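Local coordinates for putative major capsid protein (Cafeteriavirus-dependent mavirus, PDB 6G44), which probably forms the shell of the virophage mavirus as a double jelly-roll major capsid protein that assembles into trimers, at residues P102-S106 / P238-I242; N152-V157 / I244-V248; I299-N305 / N317-T323. One frame throughout, in Å; residues are numbered along the deposited sequence.

Interaction 1. Residues P102-S106 / P238-I242; sequences PVNRS and PENMI
Two short helical turns meet here: 102-105, loosely hydrogen-bonded, and 238-241, after which Ile242 takes up extended angles (-96/129). Pro102 CA sits 4.7 Å from Met241 CA, and Ser106 CA 5.4 Å from Asn240 CA. The polar part is one arginine reading a helix end. With chi angles m, t, p and 91°, Arg105 donates in its guanidinium plane from NE to Asn240 O (2.8 Å) and from NH1 to Glu239 O (3.1 Å); its NH2 is salt-bridged to Asp351. Within 102-106, Ser106 (chi1 m) turns OG back to Pro102 O at 2.8 Å. The packing is tight: Ser106 OG lies 3.4 Å from Asn240 CB and 3.3 Å from Met241 CG, while Pro102 CB approaches Met241 CB at 4.3 Å. Asn240 ND2 bonds Gln235 O. Val103 and Met241 pack on strand 74-84, so the pair, with Arg105 donating to two carbonyls of helix 238-241, forms part of the connections laid over a sheet of the N-terminal jelly roll.

Interaction 2. Residues N152-V157 / I244-V248; sequences NKIKAV and IADDV. With SO4 (sulfate ion), chain P.
Two carboxylates on a type I beta turn, Ala245 to Val248, receive backbone NH groups of the loop 152-157, joining two connections of the double jelly-roll. Asp246 makes a two-point contact with Ile154: Ile154 N donates to Asp246 OD2 (2.9 Å, 167°), and Asp246 N donates to Ile154 O (2.7 Å, 145°). Two residues beyond Ile154, Ala156 N donates to OD1 of the next acid, Asp247 (3.0 Å, 165°). Asp246 takes chi1 m and Asp247 chi1 p, both CA-to-CB bonds pointing toward the other loop. Ile154 CA lies 5.1 Å from Ala245 CA, and Lys155 CA 5.3 Å from Asp247 CA.

The turn has phi/psi of -72/-8 at Asp246 and -104/11 at Asp247, and is closed by Val248 N to Ala245 O (3.3 Å). Residues 153-155 are extended, near -130/140, before Ala156 and Val157 turn into helical angles. Both acids have further partners: Asp246 OD1 is salt-bridged to Lys346, and Asp247 OD1 also accepts from Gln95.

The lysines run past the acids: Lys153 reaches the carbonyls of Lys416 and Ala418, and Lys155 NZ meets a sulfate, O1 at 2.9 Å and more weakly O4 at 3.2 Å. That ion, probably from the crystallisation liquor, also binds Asn400 and Thr403, together with Lys93 and Thr167 of a second subunit, so it lies at a subunit boundary. Apolar packing is slight, with Ile154 CG2 4.3 Å from Ala245 CB.

Interaction 3. Residues I299-N305 / N317-T323; sequences ISSMCLN and NKHILTT. With SO4 (sulfate ion), chain B.
Leu321, Ile299 and His319 carry most of this contact between strand 299-305 and the start of strand 319-328. The segment axes run roughly antiparallel (152°) and come within 7.1 Å; the strands face each other through side chains, with Ile299 CA 5.7 Å from Thr323 CA and Cys303 CA 6.8 Å from His319 CA.

Leu321 (m, t) points toward the other strand, placing CD2 3.4 Å from Ser301 OG and CD1 3.9 Å from Ile299 O. Ile299 (t, t) answers with CG2 4.2 Å from Leu321 CB and CD1 3.4 Å from Thr322 O. His319 (chi1 m, chi2 -69°) lies with one ring face under Cys303, whose CB stands 3.7 Å from the ring centroid, a CH-pi contact, and whose SG is 4.1 Å from that centroid. At the ring edge, His319 NE2 donates to Asn305 OD1 (2.8 Å, 165°).

Water 1 joins Ser301 OG (2.7 Å) to Ile320 O (2.6 Å); water 2 donates to Asn305 OD1 (3.0 Å) and Asn317 O (2.7 Å). A sulfate accepts from Asn317 ND2 at O3 (2.8 Å) and Lys318 N at O4 (2.9 Å).

Strand 299-305 pairs with 464-482, whereas 319-328 borders 448-457. The contact thus joins two sheets of a jelly-roll sandwich by apolar packing at one end, a water bridge midway, and a directional histidine-asparagine bond with a second water towards the other.

Interactions 1 and 2 are consecutive along one part of the chain: segment 238-242 runs on almost directly into 244-248, and their centres lie 18 Å apart. Their segments alternate in sequence, so helix 238-241 and the following turn each fasten a different part of the earlier chain. Interaction 3 stands apart, its centre 28 Å from both of the others; its nearest atoms are about 17 Å from interaction 1 and about 11 Å from interaction 2. It bridges consecutive strands. Salt bridges Arg105-Asp351 (interaction 1) and Asp246-Lys346 (interaction 2) tie both to the later half of the chain. Interactions 2 and 3 each touch a separate sulfate, that at Lys155 shared with a second subunit.

Interaction 1. Residues P102-S106 / P238-I242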
ATOM      1  N   PRO C 102      14.130 -16.947  -6.084  1.00 10.10           N
ATOM      2  CA  PRO C 102      15.231 -17.738  -6.699  1.00 10.09           C
ATOM      3  C   PRO C 102      15.514 -19.065  -6.019  1.00 10.50           C
ATOM      4  O   PRO C 102      16.019 -19.985  -6.680  1.00 12.10           O
ATOM      5  CB  PRO C 102      16.429 -16.802  -6.603  1.00 10.42           C
ATOM      6  CG  PRO C 102      16.119 -15.938  -5.418  1.00 10.29           C
ATOM      7  CD  PRO C 102      14.632 -15.699  -5.484  1.00 10.12           C
ATOM      8  N   VAL C 103      15.210 -19.187  -4.738  1.00 10.27           N
ATOM      9  CA  VAL C 103      15.390 -20.472  -4.050  1.00 10.85           C
ATOM     10  C   VAL C 103      14.358 -21.455  -4.532  1.00 10.83           C
ATOM     11  O   VAL C 103      14.708 -22.557  -4.965  1.00 11.12           O
ATOM     12  CB  VAL C 103      15.406 -20.337  -2.524  1.00 10.79           C
ATOM     13  CG1 VAL C 103      15.365 -21.697  -1.818  1.00 11.99           C
ATOM     14  CG2 VAL C 103      16.607 -19.513  -2.097  1.00 11.81           C
ATOM     15  N   ASN C 104      13.075 -21.113  -4.480  1.00 10.16           N
ATOM     16  CA  ASN C 104      12.054 -22.080  -4.912  1.00 10.32           C
ATOM     17  C   ASN C 104      12.095 -22.354  -6.428  1.00 10.60           C
ATOM     18  O   ASN C 104      11.791 -23.480  -6.856  1.00 10.65           O
ATOM     19  CB  ASN C 104      10.665 -21.670  -4.405  1.00 10.72           C
ATOM     20  CG  ASN C 104      10.534 -21.888  -2.927  1.00 10.89           C
ATOM     21  OD1 ASN C 104      10.330 -23.014  -2.482  1.00 11.20           O
ATOM     22  ND2 ASN C 104      10.630 -20.795  -2.135  1.00 11.17           N
ATOM     23  N   ARG C 105      12.517 -21.372  -7.223  1.00 10.63           N
ATOM     24  CA  ARG C 105      12.733 -21.590  -8.665  1.00 11.53           C
ATOM     25  C   ARG C 105      13.770 -22.665  -8.951  1.00 11.40           C
ATOM     26  O   ARG C 105      13.735 -23.282 -10.018  1.00 12.71           O
ATOM     27  CB  ARG C 105      13.208 -20.318  -9.360  1.00 12.34           C
ATOM     28  CG  ARG C 105      12.113 -19.355  -9.761  1.00 13.31           C
ATOM     29  CD  ARG C 105      12.664 -18.191 -10.596  1.00 14.55           C
ATOM     30  NE  ARG C 105      13.455 -18.592 -11.756  1.00 15.89           N
ATOM     31  CZ  ARG C 105      12.984 -18.803 -12.995  1.00 17.53           C
ATOM     32  NH1 ARG C 105      13.831 -19.146 -13.985  1.00 19.79           N
ATOM     33  NH2 ARG C 105      11.683 -18.683 -13.263  1.00 18.16           N
ATOM     34  N   SER C 106      14.682 -22.839  -8.004  1.00 11.12           N
ATOM     35  CA  SER C 106      15.824 -23.763  -8.144  1.00 11.62           C
ATOM     36  C   SER C 106      15.514 -25.168  -7.631  1.00 12.12           C
ATOM     37  O   SER C 106      16.441 -25.994  -7.575  1.00 13.19           O
ATOM     38  CB  SER C 106      17.011 -23.192  -7.391  1.00 11.81           C
ATOM     39  OG  SER C 106      17.468 -21.994  -7.998  1.00 11.61           O
ATOM     40  N   PRO C 238      22.470 -20.857 -12.771  1.00 15.04           N
ATOM     41  CA  PRO C 238      22.273 -19.481 -13.190  1.00 14.61           C
ATOM     42  C   PRO C 238      20.914 -19.205 -13.831  1.00 14.55           C
ATOM     43  O   PRO C 238      20.293 -18.171 -13.517  1.00 13.04           O
ATOM     44  CB  PRO C 238      23.432 -19.265 -14.161  1.00 15.24           C
ATOM     45  CG  PRO C 238      24.497 -20.131 -13.629  1.00 16.00           C
ATOM     46  CD  PRO C 238      23.762 -21.374 -13.269  1.00 15.53           C
ATOM     47  N   GLU C 239      20.405 -20.087 -14.677  1.00 14.27           N
ATOM     48  CA  GLU C 239      19.108 -19.836 -15.311  1.00 15.29           C
ATOM     49  C   GLU C 239      17.950 -19.788 -14.314  1.00 14.22           C
ATOM     50  O   GLU C 239      16.916 -19.215 -14.596  1.00 14.70           O
ATOM     51  CB  GLU C 239      18.826 -20.909 -16.379  1.00 18.24           C
ATOM     52  CG  GLU C 239      17.589 -20.653 -17.198  1.00 21.90           C
ATOM     53  CD  GLU C 239      17.548 -21.397 -18.516  1.00 26.13           C
ATOM     54  OE1 GLU C 239      18.374 -22.319 -18.726  1.00 30.01           O
ATOM     55  OE2 GLU C 239      16.654 -21.064 -19.335  1.00 28.97           O
ATOM     56  N   ASN C 240      18.087 -20.457 -13.181  1.00 12.95           N
ATOM     57  CA  ASN C 240      17.066 -20.400 -12.152  1.00 12.89           C
ATOM     58  C   ASN C 240      17.161 -19.202 -11.238  1.00 12.97           C
ATOM     59  O   ASN C 240      16.123 -18.725 -10.767  1.00 14.12           O
ATOM     60  CB  ASN C 240      17.023 -21.708 -11.383  1.00 13.03           C
ATOM     61  CG  ASN C 240      16.447 -22.827 -12.224  1.00 13.65           C
ATOM     62  OD1 ASN C 240      15.677 -22.587 -13.152  1.00 14.83           O
ATOM     63  ND2 ASN C 240      16.807 -24.059 -11.897  1.00 13.64           N
ATOM     64  N   MET C 241      18.348 -18.681 -11.024  1.00 11.95           N
ATOM     65  CA  MET C 241      18.596 -17.651  -9.991  1.00 12.45           C
ATOM     66  C   MET C 241      18.919 -16.261 -10.509  1.00 12.00           C
ATOM     67  O   MET C 241      18.529 -15.305  -9.880  1.00 12.32           O
ATOM     68  CB  MET C 241      19.735 -18.076  -9.050  1.00 12.39           C
ATOM     69  CG  MET C 241      19.463 -19.369  -8.329  1.00 12.97           C
ATOM     70  SD  MET C 241      20.628 -19.696  -7.009  1.00 14.23           S
ATOM     71  CE  MET C 241      22.153 -19.797  -7.916  1.00 13.19           C
ATOM     72  N   ILE C 242      19.723 -16.140 -11.567  1.00 11.38           N
ATOM     73  CA  ILE C 242      20.367 -14.912 -11.948  1.00 11.73           C
ATOM     74  C   ILE C 242      19.583 -14.155 -13.013  1.00 11.47           C
ATOM     75  O   ILE C 242      19.177 -14.702 -14.022  1.00 11.72           O
ATOM     76  CB  ILE C 242      21.812 -15.214 -12.457  1.00 12.64           C
ATOM     77  CG1 ILE C 242      22.604 -15.975 -11.373  1.00 13.01           C
ATOM     78  CG2 ILE C 242      22.533 -13.945 -12.909  1.00 13.01           C
ATOM     79  CD1 ILE C 242      22.922 -15.170 -10.121  1.00 14.01           C
TER

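Interaction 2. Residues N152-V157 / I244-V248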
ATOM      1  N   ASN C 152       8.308  -8.746 -20.790  1.00 11.64           N
ATOM      2  CA  ASN C 152       9.225  -9.796 -21.184  1.00 12.57           C
ATOM      3  C   ASN C 152      10.678  -9.324 -21.381  1.00 12.55           C
ATOM      4  O   ASN C 152      11.527 -10.143 -21.747  1.00 13.17           O
ATOM      5  CB  ASN C 152       8.689 -10.524 -22.421  1.00 12.24           C
ATOM      6  CG  ASN C 152       8.853  -9.737 -23.701  1.00 12.79           C
ATOM      7  OD1 ASN C 152       9.017  -8.522 -23.706  1.00 12.49           O
ATOM      8  ND2 ASN C 152       8.766 -10.453 -24.824  1.00 14.85           N
ATOM      9  N   LYS C 153      10.947  -8.040 -21.154  0.50 12.33           N
ATOM     10  CA  LYS C 153      12.290  -7.478 -21.164  0.50 13.13           C
ATOM     11  C   LYS C 153      12.423  -6.465 -20.046  0.50 12.73           C
ATOM     12  O   LYS C 153      11.455  -5.758 -19.698  0.50 12.77           O
ATOM     13  CB  LYS C 153      12.583  -6.743 -22.458  0.50 13.99           C
ATOM     14  CG  LYS C 153      12.601  -7.591 -23.707  0.50 15.01           C
ATOM     15  CD  LYS C 153      13.213  -6.779 -24.825  0.50 15.86           C
ATOM     16  CE  LYS C 153      13.218  -7.504 -26.151  0.50 16.73           C
ATOM     17  NZ  LYS C 153      12.966  -6.454 -27.150  0.50 15.96           N
ATOM     18  N   ILE C 154      13.637  -6.359 -19.513  1.00 12.22           N
ATOM     19  CA  ILE C 154      13.976  -5.408 -18.456  1.00 11.95           C
ATOM     20  C   ILE C 154      15.133  -4.576 -18.957  1.00 12.71           C
ATOM     21  O   ILE C 154      16.104  -5.129 -19.494  1.00 12.28           O
ATOM     22  CB  ILE C 154      14.404  -6.160 -17.174  1.00 11.61           C
ATOM     23  CG1 ILE C 154      13.222  -6.914 -16.575  1.00 11.72           C
ATOM     24  CG2 ILE C 154      15.021  -5.210 -16.160  1.00 11.85           C
ATOM     25  CD1 ILE C 154      13.615  -8.026 -15.605  1.00 11.47           C
ATOM     26  N   LYS C 155      15.057  -3.260 -18.824  1.00 13.08           N
ATOM     27  CA  LYS C 155      16.129  -2.355 -19.271  1.00 13.59           C
ATOM     28  C   LYS C 155      16.418  -1.322 -18.214  1.00 14.55           C
ATOM     29  O   LYS C 155      15.494  -0.775 -17.595  1.00 14.78           O
ATOM     30  CB  LYS C 155      15.731  -1.641 -20.557  1.00 14.32           C
ATOM     31  CG  LYS C 155      15.432  -2.578 -21.718  1.00 15.05           C
ATOM     32  CD  LYS C 155      15.226  -1.827 -23.044  1.00 15.84           C
ATOM     33  CE  LYS C 155      14.068  -0.835 -22.996  1.00 16.57           C
ATOM     34  NZ  LYS C 155      13.822  -0.254 -24.354  1.00 17.71           N
ATOM     35  N   ALA C 156      17.701  -1.038 -17.979  1.00 13.71           N
ATOM     36  CA  ALA C 156      18.084   0.011 -17.030  1.00 14.85           C
ATOM     37  C   ALA C 156      17.643   1.420 -17.421  1.00 15.26           C
ATOM     38  O   ALA C 156      17.555   2.271 -16.575  1.00 16.80           O
ATOM     39  CB  ALA C 156      19.597  -0.030 -16.762  1.00 15.89           C
ATOM     40  N   VAL C 157      17.359   1.647 -18.697  1.00 16.53           N
ATOM     41  CA  VAL C 157      16.821   2.945 -19.115  1.00 17.25           C
ATOM     42  C   VAL C 157      15.381   3.174 -18.662  1.00 17.97           C
ATOM     43  O   VAL C 157      14.902   4.298 -18.723  1.00 19.71           O
ATOM     44  CB  VAL C 157      16.920   3.181 -20.638  1.00 18.45           C
ATOM     45  CG1 VAL C 157      18.392   3.210 -21.071  1.00 19.81           C
ATOM     46  CG2 VAL C 157      16.114   2.178 -21.443  1.00 18.55           C
ATOM     47  N   ILE C 244      19.713 -10.690 -15.532  1.00 11.58           N
ATOM     48  CA  ILE C 244      20.555  -9.700 -16.212  1.00 11.71           C
ATOM     49  C   ILE C 244      19.649  -8.914 -17.141  1.00 11.27           C
ATOM     50  O   ILE C 244      18.955  -9.496 -17.962  1.00 11.74           O
ATOM     51  CB  ILE C 244      21.727 -10.352 -17.007  1.00 12.49           C
ATOM     52  CG1 ILE C 244      22.579 -11.229 -16.074  1.00 12.86           C
ATOM     53  CG2 ILE C 244      22.562  -9.257 -17.632  1.00 12.68           C
ATOM     54  CD1 ILE C 244      23.617 -12.080 -16.779  1.00 13.21           C
ATOM     55  N   ALA C 245      19.639  -7.590 -16.972  1.00 11.31           N
ATOM     56  CA  ALA C 245      18.863  -6.702 -17.833  1.00 12.01           C
ATOM     57  C   ALA C 245      19.189  -6.927 -19.312  1.00 12.69           C
ATOM     58  O   ALA C 245      20.335  -7.219 -19.687  1.00 13.11           O
ATOM     59  CB  ALA C 245      19.095  -5.258 -17.471  1.00 12.05           C
ATOM     60  N   ASP C 246      18.159  -6.804 -20.134  1.00 12.39           N
ATOM     61  CA  ASP C 246      18.257  -7.048 -21.569  1.00 14.10           C
ATOM     62  C   ASP C 246      19.019  -5.991 -22.327  1.00 14.87           C
ATOM     63  O   ASP C 246      19.272  -6.214 -23.512  1.00 17.85           O
ATOM     64  CB  ASP C 246      16.847  -7.280 -22.120  1.00 14.49           C
ATOM     65  CG  ASP C 246      16.210  -8.498 -21.491  1.00 15.36           C
ATOM     66  OD1 ASP C 246      16.620  -9.637 -21.875  1.00 17.63           O
ATOM     67  OD2 ASP C 246      15.395  -8.360 -20.539  1.00 13.54           O
ATOM     68  N   ASP C 247      19.391  -4.876 -21.690  1.00 14.21           N
ATOM     69  CA  ASP C 247      20.223  -3.858 -22.322  1.00 14.48           C
ATOM     70  C   ASP C 247      21.682  -3.856 -21.873  1.00 14.84           C
ATOM     71  O   ASP C 247      22.426  -2.948 -22.268  1.00 17.23           O
ATOM     72  CB  ASP C 247      19.587  -2.462 -22.278  1.00 14.77           C
ATOM     73  CG  ASP C 247      19.416  -1.866 -20.879  1.00 16.07           C
ATOM     74  OD1 ASP C 247      19.509  -2.593 -19.856  1.00 15.02           O
ATOM     75  OD2 ASP C 247      19.155  -0.621 -20.837  1.00 16.88           O
ATOM     76  N   VAL C 248      22.120  -4.883 -21.146  1.00 14.03           N
ATOM     77  CA  VAL C 248      23.560  -5.088 -20.933  1.00 14.21           C
ATOM     78  C   VAL C 248      24.149  -5.525 -22.273  1.00 14.64           C
ATOM     79  O   VAL C 248      23.618  -6.404 -22.930  1.00 16.14           O
ATOM     80  CB  VAL C 248      23.859  -6.157 -19.861  1.00 13.57           C
ATOM     81  CG1 VAL C 248      25.369  -6.392 -19.696  1.00 13.71           C
ATOM     82  CG2 VAL C 248      23.263  -5.735 -18.515  1.00 13.78           C
TER
HETATM   83  S   SO4 P 602      10.632   1.392 -23.905  1.00 23.40           S
HETATM   84  O1  SO4 P 602      11.102   0.529 -25.004  1.00 25.47           O
HETATM   85  O2  SO4 P 602       9.672   2.407 -24.418  1.00 23.70           O
HETATM   86  O3  SO4 P 602       9.986   0.603 -22.822  1.00 26.60           O
HETATM   87  O4  SO4 P 602      11.864   2.031 -23.347  1.00 26.80           O

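Interaction 3. Residues I299-N305 / N317-T323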
ATOM      1  N   ILE C 299      -0.595 -29.888 -23.237  1.00 18.35           N
ATOM      2  CA  ILE C 299      -0.476 -30.169 -24.668  1.00 17.98           C
ATOM      3  C   ILE C 299       0.321 -29.052 -25.295  1.00 18.52           C
ATOM      4  O   ILE C 299       0.253 -27.903 -24.818  1.00 16.94           O
ATOM      5  CB  ILE C 299      -1.853 -30.347 -25.330  1.00 19.12           C
ATOM      6  CG1 ILE C 299      -1.689 -30.996 -26.721  1.00 20.47           C
ATOM      7  CG2 ILE C 299      -2.634 -29.040 -25.390  1.00 18.44           C
ATOM      8  CD1 ILE C 299      -2.971 -31.546 -27.267  1.00 22.32           C
ATOM      9  N   SER C 300       1.090 -29.362 -26.334  1.00 17.83           N
ATOM     10  CA  SER C 300       1.934 -28.360 -26.973  0.50 18.65           C
ATOM     11  C   SER C 300       1.758 -28.339 -28.482  1.00 18.89           C
ATOM     12  O   SER C 300       1.202 -29.268 -29.065  1.00 19.60           O
ATOM     13  CB  SER C 300       3.399 -28.600 -26.613  0.50 19.38           C
ATOM     14  OG  SER C 300       3.869 -29.807 -27.188  0.50 21.55           O
ATOM     15  N   SER C 301       2.218 -27.256 -29.095  1.00 18.58           N
ATOM     16  CA  SER C 301       2.316 -27.153 -30.549  1.00 19.39           C
ATOM     17  C   SER C 301       3.442 -26.199 -30.916  1.00 20.00           C
ATOM     18  O   SER C 301       3.921 -25.391 -30.094  1.00 17.83           O
ATOM     19  CB  SER C 301       1.008 -26.691 -31.172  1.00 20.19           C
ATOM     20  OG  SER C 301       0.747 -25.316 -30.876  1.00 21.52           O
ATOM     21  N   MET C 302       3.876 -26.315 -32.168  1.00 20.10           N
ATOM     22  CA  MET C 302       4.762 -25.344 -32.765  1.00 21.10           C
ATOM     23  C   MET C 302       3.868 -24.229 -33.265  1.00 20.42           C
ATOM     24  O   MET C 302       3.047 -24.442 -34.149  1.00 20.36           O
ATOM     25  CB  MET C 302       5.554 -25.969 -33.940  1.00 21.68           C
ATOM     26  CG  MET C 302       6.515 -25.004 -34.642  1.00 24.28           C
ATOM     27  SD  MET C 302       7.794 -24.395 -33.532  1.00 26.95           S
ATOM     28  CE  MET C 302       8.825 -23.436 -34.631  1.00 30.01           C
ATOM     29  N   CYS C 303       4.046 -23.035 -32.693  1.00 18.59           N
ATOM     30  CA  CYS C 303       3.248 -21.867 -33.034  1.00 18.57           C
ATOM     31  C   CYS C 303       4.025 -20.950 -33.968  1.00 17.48           C
ATOM     32  O   CYS C 303       5.064 -20.420 -33.583  1.00 17.89           O
ATOM     33  CB  CYS C 303       2.871 -21.117 -31.742  1.00 18.08           C
ATOM     34  SG  CYS C 303       1.685 -22.025 -30.733  1.00 18.42           S
ATOM     35  N   LEU C 304       3.517 -20.780 -35.198  1.00 18.22           N
ATOM     36  CA  LEU C 304       4.185 -19.982 -36.238  1.00 19.71           C
ATOM     37  C   LEU C 304       3.429 -18.698 -36.410  1.00 18.02           C
ATOM     38  O   LEU C 304       2.217 -18.727 -36.623  1.00 19.16           O
ATOM     39  CB  LEU C 304       4.170 -20.728 -37.593  1.00 21.32           C
ATOM     40  CG  LEU C 304       4.821 -22.109 -37.672  1.00 24.49           C
ATOM     41  CD1 LEU C 304       4.733 -22.625 -39.108  1.00 26.38           C
ATOM     42  CD2 LEU C 304       6.258 -22.080 -37.196  1.00 24.38           C
ATOM     43  N   ASN C 305       4.135 -17.575 -36.323  1.00 18.32           N
ATOM     44  CA  ASN C 305       3.542 -16.279 -36.653  1.00 18.14           C
ATOM     45  C   ASN C 305       3.854 -15.881 -38.087  1.00 19.15           C
ATOM     46  O   ASN C 305       4.978 -16.055 -38.555  1.00 20.36           O
ATOM     47  CB  ASN C 305       4.019 -15.218 -35.668  1.00 17.88           C
ATOM     48  CG  ASN C 305       3.362 -15.375 -34.300  1.00 18.09           C
ATOM     49  OD1 ASN C 305       2.339 -16.045 -34.155  1.00 17.16           O
ATOM     50  ND2 ASN C 305       3.949 -14.740 -33.299  1.00 17.11           N
ATOM     51  N   ASN C 317      -1.576 -13.470 -34.994  1.00 16.47           N
ATOM     52  CA  ASN C 317      -2.048 -14.838 -35.222  1.00 17.50           C
ATOM     53  C   ASN C 317      -2.679 -15.399 -33.952  1.00 16.96           C
ATOM     54  O   ASN C 317      -2.095 -15.271 -32.885  1.00 16.42           O
ATOM     55  CB  ASN C 317      -0.919 -15.747 -35.656  1.00 17.93           C
ATOM     56  CG  ASN C 317      -0.322 -15.341 -36.986  1.00 18.93           C
ATOM     57  OD1 ASN C 317       0.650 -14.590 -37.056  1.00 19.31           O
ATOM     58  ND2 ASN C 317      -0.929 -15.836 -38.065  1.00 20.32           N
ATOM     59  N   LYS C 318      -3.869 -15.978 -34.077  1.00 17.85           N
ATOM     60  CA  LYS C 318      -4.612 -16.526 -32.949  1.00 18.21           C
ATOM     61  C   LYS C 318      -4.370 -18.015 -32.930  1.00 18.08           C
ATOM     62  O   LYS C 318      -4.978 -18.744 -33.724  1.00 21.43           O
ATOM     63  CB  LYS C 318      -6.108 -16.223 -33.066  1.00 19.58           C
ATOM     64  CG  LYS C 318      -6.434 -14.738 -33.169  1.00 20.60           C
ATOM     65  CD  LYS C 318      -7.939 -14.484 -33.165  1.00 23.74           C
ATOM     66  CE  LYS C 318      -8.373 -13.345 -34.063  1.00 28.55           C
ATOM     67  NZ  LYS C 318      -7.838 -12.003 -33.689  1.00 30.04           N
ATOM     68  N   HIS C 319      -3.465 -18.454 -32.063  1.00 15.84           N
ATOM     69  CA  HIS C 319      -3.119 -19.863 -31.884  1.00 16.37           C
ATOM     70  C   HIS C 319      -4.098 -20.523 -30.937  1.00 16.40           C
ATOM     71  O   HIS C 319      -4.574 -19.898 -29.996  1.00 16.10           O
ATOM     72  CB  HIS C 319      -1.719 -19.981 -31.321  1.00 16.56           C
ATOM     73  CG  HIS C 319      -0.685 -19.385 -32.208  1.00 18.21           C
ATOM     74  ND1 HIS C 319      -0.357 -19.954 -33.420  1.00 18.85           N
ATOM     75  CD2 HIS C 319       0.049 -18.254 -32.099  1.00 18.63           C
ATOM     76  CE1 HIS C 319       0.564 -19.206 -34.004  1.00 19.83           C
ATOM     77  NE2 HIS C 319       0.824 -18.165 -33.230  1.00 19.70           N
ATOM     78  N   ILE C 320      -4.441 -21.777 -31.209  1.00 15.66           N
ATOM     79  CA  ILE C 320      -5.367 -22.530 -30.365  1.00 15.77           C
ATOM     80  C   ILE C 320      -4.726 -23.815 -29.899  1.00 15.89           C
ATOM     81  O   ILE C 320      -4.101 -24.557 -30.686  1.00 17.02           O
ATOM     82  CB  ILE C 320      -6.694 -22.836 -31.109  1.00 16.55           C
ATOM     83  CG1 ILE C 320      -7.335 -21.537 -31.625  1.00 17.52           C
ATOM     84  CG2 ILE C 320      -7.649 -23.621 -30.214  1.00 17.82           C
ATOM     85  CD1 ILE C 320      -8.509 -21.701 -32.576  1.00 19.84           C
ATOM     86  N   LEU C 321      -4.906 -24.117 -28.623  1.00 15.36           N
ATOM     87  CA  LEU C 321      -4.508 -25.410 -28.076  1.00 15.24           C
ATOM     88  C   LEU C 321      -5.670 -25.913 -27.246  1.00 15.94           C
ATOM     89  O   LEU C 321      -6.334 -25.140 -26.543  1.00 15.62           O
ATOM     90  CB  LEU C 321      -3.246 -25.298 -27.220  1.00 15.57           C
ATOM     91  CG  LEU C 321      -1.894 -25.164 -27.913  1.00 15.80           C
ATOM     92  CD1 LEU C 321      -0.772 -24.829 -26.936  1.00 16.88           C
ATOM     93  CD2 LEU C 321      -1.578 -26.472 -28.644  1.00 16.85           C
ATOM     94  N   THR C 322      -5.916 -27.225 -27.324  1.00 15.65           N
ATOM     95  CA  THR C 322      -6.961 -27.867 -26.558  1.00 15.98           C
ATOM     96  C   THR C 322      -6.407 -29.109 -25.870  1.00 16.33           C
ATOM     97  O   THR C 322      -5.859 -29.997 -26.537  1.00 16.14           O
ATOM     98  CB  THR C 322      -8.148 -28.289 -27.460  1.00 16.46           C
ATOM     99  OG1 THR C 322      -8.624 -27.156 -28.211  1.00 17.08           O
ATOM    100  CG2 THR C 322      -9.284 -28.841 -26.641  1.00 17.55           C
ATOM    101  N   THR C 323      -6.579 -29.203 -24.549  1.00 15.87           N
ATOM    102  CA  THR C 323      -6.118 -30.381 -23.826  1.00 16.38           C
ATOM    103  C   THR C 323      -6.883 -31.608 -24.298  1.00 17.57           C
ATOM    104  O   THR C 323      -7.988 -31.512 -24.810  1.00 17.69           O
ATOM    105  CB  THR C 323      -6.331 -30.286 -22.296  1.00 16.07           C
ATOM    106  OG1 THR C 323      -7.726 -30.253 -21.990  1.00 16.57           O
ATOM    107  CG2 THR C 323      -5.618 -29.061 -21.705  1.00 17.44           C
TER
HETATM  108  S   SO4 B 604      -4.676 -16.424 -37.819  0.70 26.37           S
HETATM  109  O1  SO4 B 604      -4.381 -15.386 -38.828  0.70 27.23           O
HETATM  110  O2  SO4 B 604      -5.626 -17.435 -38.332  0.70 27.40           O
HETATM  111  O3  SO4 B 604      -3.408 -17.132 -37.538  0.70 23.05           O
HETATM  112  O4  SO4 B 604      -5.292 -15.775 -36.619  0.70 20.96           O
HETATM  113  O   HOH W   1      -1.639 -24.386 -31.627  1.00 27.47           O
HETATM  114  O   HOH W   2       0.508 -14.859 -32.124  1.00 14.61           O